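Local coordinates for acetyl-CoA hydrolase/transferase family protein (Porphyromonas gingivalis, PDB 2NVV) that probably transfers coenzyme A from an acyl-CoA to acetate, or hydrolyses acetyl-CoA, and binds zinc, at residues G30-V35 / A123-V127; T59-A65 / R80-N86. Residue numbers count along the deposited sequence, not the author numbering.

Contact 1 of 2, residues G30-V35 / A123-V127; sequences GNPKVV and AIIEV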
ATOM      1  N   GLY A  30     -15.433 -23.389   2.161  1.00  6.74           N
ATOM      2  CA  GLY A  30     -14.521 -23.984   1.193  1.00  6.39           C
ATOM      3  C   GLY A  30     -13.318 -24.711   1.770  1.00  6.39           C
ATOM      4  O   GLY A  30     -12.457 -25.165   1.031  1.00  6.39           O
ATOM      5  N   ASN A  31     -13.271 -24.825   3.095  1.00  7.16           N
ATOM      6  CA  ASN A  31     -12.173 -25.481   3.796  1.00  6.39           C
ATOM      7  C   ASN A  31     -12.458 -26.923   4.177  1.00  6.48           C
ATOM      8  O   ASN A  31     -13.601 -27.291   4.441  1.00  6.39           O
ATOM      9  CB  ASN A  31     -11.850 -24.716   5.080  1.00  6.39           C
ATOM     10  CG  ASN A  31     -10.852 -23.610   4.867  1.00  6.93           C
ATOM     11  OD1 ASN A  31      -9.645 -23.836   4.862  1.00  7.10           O
ATOM     12  ND2 ASN A  31     -11.350 -22.404   4.679  1.00  8.28           N
ATOM     13  N   PRO A  32     -11.410 -27.765   4.212  1.00  6.67           N
ATOM     14  CA  PRO A  32     -11.579 -29.167   4.583  1.00  6.44           C
ATOM     15  C   PRO A  32     -12.011 -29.188   6.057  1.00  7.78           C
ATOM     16  O   PRO A  32     -11.552 -28.360   6.841  1.00  6.39           O
ATOM     17  CB  PRO A  32     -10.185 -29.748   4.347  1.00  6.39           C
ATOM     18  CG  PRO A  32      -9.284 -28.570   4.587  1.00  6.75           C
ATOM     19  CD  PRO A  32     -10.010 -27.490   3.852  1.00  6.39           C
ATOM     20  N   LYS A  33     -12.885 -30.128   6.427  1.00  7.54           N
ATOM     21  CA  LYS A  33     -13.406 -30.198   7.791  1.00  7.41           C
ATOM     22  C   LYS A  33     -13.166 -31.489   8.585  1.00  7.98           C
ATOM     23  O   LYS A  33     -13.377 -31.517   9.803  1.00  8.18           O
ATOM     24  CB  LYS A  33     -14.909 -29.924   7.753  1.00  7.05           C
ATOM     25  CG  LYS A  33     -15.281 -28.628   7.089  1.00  6.84           C
ATOM     26  CD  LYS A  33     -16.756 -28.609   6.730  1.00  8.07           C
ATOM     27  CE  LYS A  33     -17.162 -27.277   6.106  1.00 10.41           C
ATOM     28  NZ  LYS A  33     -16.508 -27.028   4.803  1.00 10.50           N
ATOM     29  N   VAL A  34     -12.735 -32.556   7.921  1.00  7.91           N
ATOM     30  CA  VAL A  34     -12.534 -33.810   8.638  1.00  7.59           C
ATOM     31  C   VAL A  34     -11.090 -34.344   8.641  1.00  7.92           C
ATOM     32  O   VAL A  34     -10.652 -34.989   9.599  1.00  7.74           O
ATOM     33  CB  VAL A  34     -13.517 -34.891   8.099  1.00  8.16           C
ATOM     34  CG1 VAL A  34     -13.028 -35.428   6.778  1.00  9.67           C
ATOM     35  CG2 VAL A  34     -13.689 -36.009   9.117  1.00  9.47           C
ATOM     36  N   VAL A  35     -10.339 -34.059   7.590  1.00  7.91           N
ATOM     37  CA  VAL A  35      -8.968 -34.530   7.542  1.00  6.51           C
ATOM     38  C   VAL A  35      -8.041 -33.803   8.523  1.00  6.58           C
ATOM     39  O   VAL A  35      -7.262 -34.440   9.232  1.00  6.43           O
ATOM     40  CB  VAL A  35      -8.393 -34.429   6.117  1.00  6.39           C
ATOM     41  CG1 VAL A  35      -6.898 -34.793   6.127  1.00  7.31           C
ATOM     42  CG2 VAL A  35      -9.150 -35.372   5.198  1.00  6.39           C
ATOM     43  N   ALA A 123      -1.826 -30.578  -0.457  1.00  7.55           N
ATOM     44  CA  ALA A 123      -2.935 -29.645  -0.487  1.00  6.42           C
ATOM     45  C   ALA A 123      -4.181 -30.410  -0.068  1.00  7.10           C
ATOM     46  O   ALA A 123      -4.497 -31.453  -0.652  1.00  7.54           O
ATOM     47  CB  ALA A 123      -3.110 -29.090  -1.892  1.00  6.39           C
ATOM     48  N   ILE A 124      -4.865 -29.923   0.967  1.00  6.39           N
ATOM     49  CA  ILE A 124      -6.104 -30.554   1.413  1.00  6.39           C
ATOM     50  C   ILE A 124      -7.198 -29.626   0.893  1.00  6.39           C
ATOM     51  O   ILE A 124      -7.190 -28.439   1.206  1.00  6.39           O
ATOM     52  CB  ILE A 124      -6.232 -30.614   2.946  1.00  6.49           C
ATOM     53  CG1 ILE A 124      -4.892 -30.966   3.601  1.00  6.39           C
ATOM     54  CG2 ILE A 124      -7.298 -31.630   3.320  1.00  6.39           C
ATOM     55  CD1 ILE A 124      -4.408 -32.352   3.361  1.00  6.39           C
ATOM     56  N   ILE A 125      -8.128 -30.146   0.097  1.00  6.39           N
ATOM     57  CA  ILE A 125      -9.185 -29.300  -0.439  1.00  6.39           C
ATOM     58  C   ILE A 125     -10.592 -29.876  -0.289  1.00  6.39           C
ATOM     59  O   ILE A 125     -10.776 -31.089  -0.280  1.00  6.39           O
ATOM     60  CB  ILE A 125      -8.939 -29.000  -1.936  1.00  6.61           C
ATOM     61  CG1 ILE A 125      -8.966 -30.297  -2.744  1.00  7.82           C
ATOM     62  CG2 ILE A 125      -7.597 -28.322  -2.115  1.00  7.00           C
ATOM     63  CD1 ILE A 125      -8.818 -30.104  -4.247  1.00  7.36           C
ATOM     64  N   GLU A 126     -11.581 -29.001  -0.136  1.00  7.76           N
ATOM     65  CA  GLU A 126     -12.969 -29.447  -0.056  1.00  8.25           C
ATOM     66  C   GLU A 126     -13.558 -29.240  -1.452  1.00  7.54           C
ATOM     67  O   GLU A 126     -13.385 -28.189  -2.059  1.00  6.39           O
ATOM     68  CB  GLU A 126     -13.773 -28.653   0.965  1.00  6.40           C
ATOM     69  CG  GLU A 126     -15.199 -29.153   1.040  1.00  7.36           C
ATOM     70  CD  GLU A 126     -16.051 -28.390   2.011  1.00  6.86           C
ATOM     71  OE1 GLU A 126     -16.397 -28.972   3.059  1.00  6.39           O
ATOM     72  OE2 GLU A 126     -16.372 -27.212   1.719  1.00  8.30           O
ATOM     73  N   VAL A 127     -14.274 -30.234  -1.954  1.00  8.17           N
ATOM     74  CA  VAL A 127     -14.804 -30.161  -3.301  1.00  9.07           C
ATOM     75  C   VAL A 127     -16.289 -30.493  -3.441  1.00 10.05           C
ATOM     76  O   VAL A 127     -16.882 -31.173  -2.587  1.00 10.00           O
ATOM     77  CB  VAL A 127     -13.958 -31.094  -4.207  1.00  7.90           C
ATOM     78  CG1 VAL A 127     -14.528 -31.175  -5.577  1.00 10.51           C
ATOM     79  CG2 VAL A 127     -12.528 -30.571  -4.282  1.00  9.25           C
TER

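Contact 2 of 2, residues T59-A65 / R80-N86; sequences TGASTGA and RTPYQSN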
ATOM      1  N   THR A  59      -2.992 -20.899   4.002  1.00  7.13           N
ATOM      2  CA  THR A  59      -4.436 -20.923   3.775  1.00  6.39           C
ATOM      3  C   THR A  59      -4.846 -19.675   2.988  1.00  6.39           C
ATOM      4  O   THR A  59      -4.013 -18.828   2.676  1.00  6.39           O
ATOM      5  CB  THR A  59      -5.216 -20.926   5.108  1.00  6.39           C
ATOM      6  OG1 THR A  59      -5.008 -19.675   5.788  1.00  6.83           O
ATOM      7  CG2 THR A  59      -4.755 -22.046   5.994  1.00  6.39           C
ATOM      8  N   GLY A  60      -6.127 -19.570   2.655  1.00  6.39           N
ATOM      9  CA  GLY A  60      -6.600 -18.397   1.941  1.00  6.39           C
ATOM     10  C   GLY A  60      -6.717 -17.300   2.973  1.00  6.39           C
ATOM     11  O   GLY A  60      -6.048 -16.269   2.887  1.00  6.39           O
ATOM     12  N   ALA A  61      -7.565 -17.560   3.965  1.00  6.39           N
ATOM     13  CA  ALA A  61      -7.788 -16.648   5.077  1.00  6.42           C
ATOM     14  C   ALA A  61      -8.072 -17.513   6.310  1.00  6.39           C
ATOM     15  O   ALA A  61      -7.330 -18.466   6.584  1.00  6.39           O
ATOM     16  CB  ALA A  61      -8.956 -15.731   4.776  1.00  6.39           C
ATOM     17  N   SER A  62      -9.141 -17.187   7.038  1.00  6.39           N
ATOM     18  CA  SER A  62      -9.526 -17.928   8.229  1.00  6.39           C
ATOM     19  C   SER A  62     -10.087 -19.301   7.869  1.00  6.93           C
ATOM     20  O   SER A  62     -10.519 -19.550   6.741  1.00  8.31           O
ATOM     21  CB  SER A  62     -10.556 -17.142   9.039  1.00  6.69           C
ATOM     22  OG  SER A  62     -11.685 -16.828   8.248  1.00  8.53           O
ATOM     23  N   THR A  63     -10.062 -20.198   8.846  1.00  7.67           N
ATOM     24  CA  THR A  63     -10.544 -21.555   8.664  1.00  8.00           C
ATOM     25  C   THR A  63     -11.432 -21.883   9.865  1.00  8.47           C
ATOM     26  O   THR A  63     -11.451 -21.143  10.854  1.00  8.63           O
ATOM     27  CB  THR A  63      -9.345 -22.524   8.596  1.00  6.39           C
ATOM     28  OG1 THR A  63      -8.748 -22.655   9.889  1.00  6.39           O
ATOM     29  CG2 THR A  63      -8.298 -21.974   7.663  1.00  6.39           C
ATOM     30  N   GLY A  64     -12.177 -22.978   9.802  1.00  9.00           N
ATOM     31  CA  GLY A  64     -13.031 -23.303  10.941  1.00  9.58           C
ATOM     32  C   GLY A  64     -12.257 -23.652  12.206  1.00 10.31           C
ATOM     33  O   GLY A  64     -11.024 -23.544  12.257  1.00 10.89           O
ATOM     34  N   ALA A  65     -12.979 -24.065  13.240  1.00  9.05           N
ATOM     35  CA  ALA A  65     -12.337 -24.466  14.485  1.00  9.02           C
ATOM     36  C   ALA A  65     -11.816 -25.891  14.270  1.00  8.84           C
ATOM     37  O   ALA A  65     -11.013 -26.404  15.049  1.00 10.60           O
ATOM     38  CB  ALA A  65     -13.350 -24.433  15.625  1.00  7.35           C
ATOM     39  N   ARG A  80       2.278 -20.335  10.388  1.00  7.60           N
ATOM     40  CA  ARG A  80       0.964 -20.060   9.812  1.00  6.39           C
ATOM     41  C   ARG A  80       0.879 -18.752   9.014  1.00  6.39           C
ATOM     42  O   ARG A  80       1.448 -17.729   9.408  1.00  6.39           O
ATOM     43  CB  ARG A  80      -0.064 -20.029  10.948  1.00  6.39           C
ATOM     44  CG  ARG A  80      -1.483 -19.723  10.528  1.00  6.39           C
ATOM     45  CD  ARG A  80      -2.162 -20.944   9.948  1.00  6.39           C
ATOM     46  NE  ARG A  80      -3.583 -20.687   9.733  1.00  6.39           N
ATOM     47  CZ  ARG A  80      -4.065 -19.840   8.833  1.00  6.39           C
ATOM     48  NH1 ARG A  80      -5.377 -19.659   8.720  1.00  6.39           N
ATOM     49  NH2 ARG A  80      -3.238 -19.188   8.038  1.00  6.39           N
ATOM     50  N   THR A  81       0.152 -18.804   7.898  1.00  6.39           N
ATOM     51  CA  THR A  81      -0.067 -17.650   7.020  1.00  6.39           C
ATOM     52  C   THR A  81      -1.339 -17.889   6.211  1.00  6.93           C
ATOM     53  O   THR A  81      -1.703 -19.032   5.938  1.00  6.39           O
ATOM     54  CB  THR A  81       1.062 -17.448   5.996  1.00  6.65           C
ATOM     55  OG1 THR A  81       2.182 -18.265   6.337  1.00 10.06           O
ATOM     56  CG2 THR A  81       1.492 -16.000   5.968  1.00  6.39           C
ATOM     57  N   PRO A  82      -1.999 -16.813   5.763  1.00  6.91           N
ATOM     58  CA  PRO A  82      -1.620 -15.419   5.969  1.00  6.39           C
ATOM     59  C   PRO A  82      -2.573 -14.667   6.906  1.00  6.39           C
ATOM     60  O   PRO A  82      -2.278 -13.549   7.341  1.00  6.39           O
ATOM     61  CB  PRO A  82      -1.652 -14.876   4.554  1.00  6.39           C
ATOM     62  CG  PRO A  82      -2.904 -15.523   4.015  1.00  6.39           C
ATOM     63  CD  PRO A  82      -2.909 -16.932   4.607  1.00  6.39           C
ATOM     64  N   TYR A  83      -3.704 -15.294   7.218  1.00  6.39           N
ATOM     65  CA  TYR A  83      -4.718 -14.703   8.076  1.00  6.39           C
ATOM     66  C   TYR A  83      -5.377 -15.814   8.886  1.00  6.39           C
ATOM     67  O   TYR A  83      -5.594 -16.914   8.371  1.00  6.59           O
ATOM     68  CB  TYR A  83      -5.779 -14.015   7.209  1.00  6.39           C
ATOM     69  CG  TYR A  83      -6.887 -13.299   7.956  1.00  6.39           C
ATOM     70  CD1 TYR A  83      -6.809 -11.930   8.222  1.00  6.61           C
ATOM     71  CD2 TYR A  83      -8.029 -13.980   8.373  1.00  6.39           C
ATOM     72  CE1 TYR A  83      -7.846 -11.259   8.878  1.00  6.39           C
ATOM     73  CE2 TYR A  83      -9.061 -13.324   9.029  1.00  6.39           C
ATOM     74  CZ  TYR A  83      -8.969 -11.967   9.277  1.00  6.39           C
ATOM     75  OH  TYR A  83     -10.005 -11.308   9.908  1.00  6.39           O
ATOM     76  N   GLN A  84      -5.678 -15.536  10.154  1.00  6.39           N
ATOM     77  CA  GLN A  84      -6.355 -16.511  10.999  1.00  6.39           C
ATOM     78  C   GLN A  84      -7.414 -15.801  11.822  1.00  7.07           C
ATOM     79  O   GLN A  84      -7.426 -14.574  11.919  1.00  6.39           O
ATOM     80  CB  GLN A  84      -5.375 -17.263  11.923  1.00  6.39           C
ATOM     81  CG  GLN A  84      -4.580 -16.428  12.926  1.00  6.39           C
ATOM     82  CD  GLN A  84      -5.421 -15.895  14.072  1.00  6.79           C
ATOM     83  OE1 GLN A  84      -6.233 -16.628  14.667  1.00  6.39           O
ATOM     84  NE2 GLN A  84      -5.219 -14.617  14.405  1.00  6.40           N
ATOM     85  N   SER A  85      -8.312 -16.586  12.402  1.00  7.77           N
ATOM     86  CA  SER A  85      -9.392 -16.046  13.199  1.00  8.81           C
ATOM     87  C   SER A  85      -9.963 -17.081  14.184  1.00  9.62           C
ATOM     88  O   SER A  85     -11.170 -17.184  14.360  1.00 11.54           O
ATOM     89  CB  SER A  85     -10.479 -15.534  12.258  1.00  7.51           C
ATOM     90  OG  SER A  85     -11.600 -15.108  12.997  1.00  9.85           O
ATOM     91  N   ASN A  86      -9.082 -17.845  14.820  1.00  8.81           N
ATOM     92  CA  ASN A  86      -9.473 -18.867  15.789  1.00  8.51           C
ATOM     93  C   ASN A  86      -8.825 -18.584  17.146  1.00  9.21           C
ATOM     94  O   ASN A  86      -7.626 -18.331  17.223  1.00  8.15           O
ATOM     95  CB  ASN A  86      -9.056 -20.250  15.275  1.00  8.27           C
ATOM     96  CG  ASN A  86      -9.165 -21.328  16.337  1.00  8.24           C
ATOM     97  OD1 ASN A  86      -8.207 -21.592  17.067  1.00  9.40           O
ATOM     98  ND2 ASN A  86     -10.336 -21.954  16.435  1.00  7.76           N
TER

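Contact 1 of 2, residues G30-V35 / A123-V127
Lys33 and Glu126 form a salt bridge, with Lys33 NZ 2.6 Å from Glu126 OE1. The same ammonium donates to the backbone carbonyl of its own loop, Lys33 NZ to Asn31 O at 2.9 Å. Glu126 OE1 also accepts from Asn160, and Glu126 OE2 is hydrogen-bonded to Thr139, so both carboxylate oxygens are engaged. The carboxylate is reached by a fully extended chi1 and chi2. Residues 30-35 are the last part of the loop between strand 20-23 and helix 35-47, whose first residue is Val35. Strand 122-127 lies beside strand 20-23 in the same parallel sheet, as in a Rossmann-like alpha/beta fold. Ser24 bridges loop and strand, since its OG is hydrogen-bonded to both Gly30 O and Glu126 N. Gly30 has a phi of 82°, where a CB would strike the preceding carbonyl. Glu158 of strand 154-160 accepts from Lys33 N. Toward the start of the helix, Pro32 CB packs on Ile124 CG2 at 3.6 Å, and Val35 CB lies 4.1 Å from Ile124 CG2.

Contact 2 of 2, residues T59-A65 / R80-N86
Residues 59-65 are loop, while residues 80-86 finish strand 77-81 and then become loop. Thr59 N donates to Thr81 O at 3.0 Å. The CA atoms then close to 4.7 Å at Ala61 and Tyr83 and 4.4 Å at Ser62 and Gln84. A cis peptide precedes Pro82, whose CG lies 3.4 Å from Gly60 O. Ala61 O and Tyr83 O are both acceptors, 2.9 Å apart. Arg80 NH1 offsets this crowding: it donates to Ala61 O at 3.1 Å and weakly to Tyr83 O at 2.8 Å. Thr59 OG1 also donates to Ala61 O, at 2.7 Å. Thr59 CG2 lies over one face of the guanidinium, and Arg80 NE forms a salt bridge with Asp68. Ala61 CB packs on Tyr83 CD2 at 4.1 Å. The side chains of Tyr83 and Asn374, a predicted CoA-binding residue, come within about 3 Å, beside the probable active site. Strand 55-58 leads into the first segment and helix 65-73 follows; strand 77-81 ends inside the second, before helix 87-94, N-capped by Asn86.

How the contacts relate
Both contacts belong to the N-terminal acetyl-CoA hydrolase/transferase domain and reach the same seven-stranded parallel sheet. Their centres are 13 Å apart. Along the chain the order is 30-35, 59-65, 80-86, 123-127, so both segments of contact 2 fall between the two segments of contact 1. Across the sheet, the strands run 77-81, 55-58, 20-23, 122-127. Each segment either lies on one of these neighbouring strands or belongs to the loop that follows it. The contacts also touch directly: Asn31 OD1 is 3.6 Å from Thr63 CG2. Contact 1 is away from the annotated sites, whereas contact 2 approaches the predicted catalytic Glu284. The loops of the two contacts thus touch, but only contact 2 comes near the predicted active site.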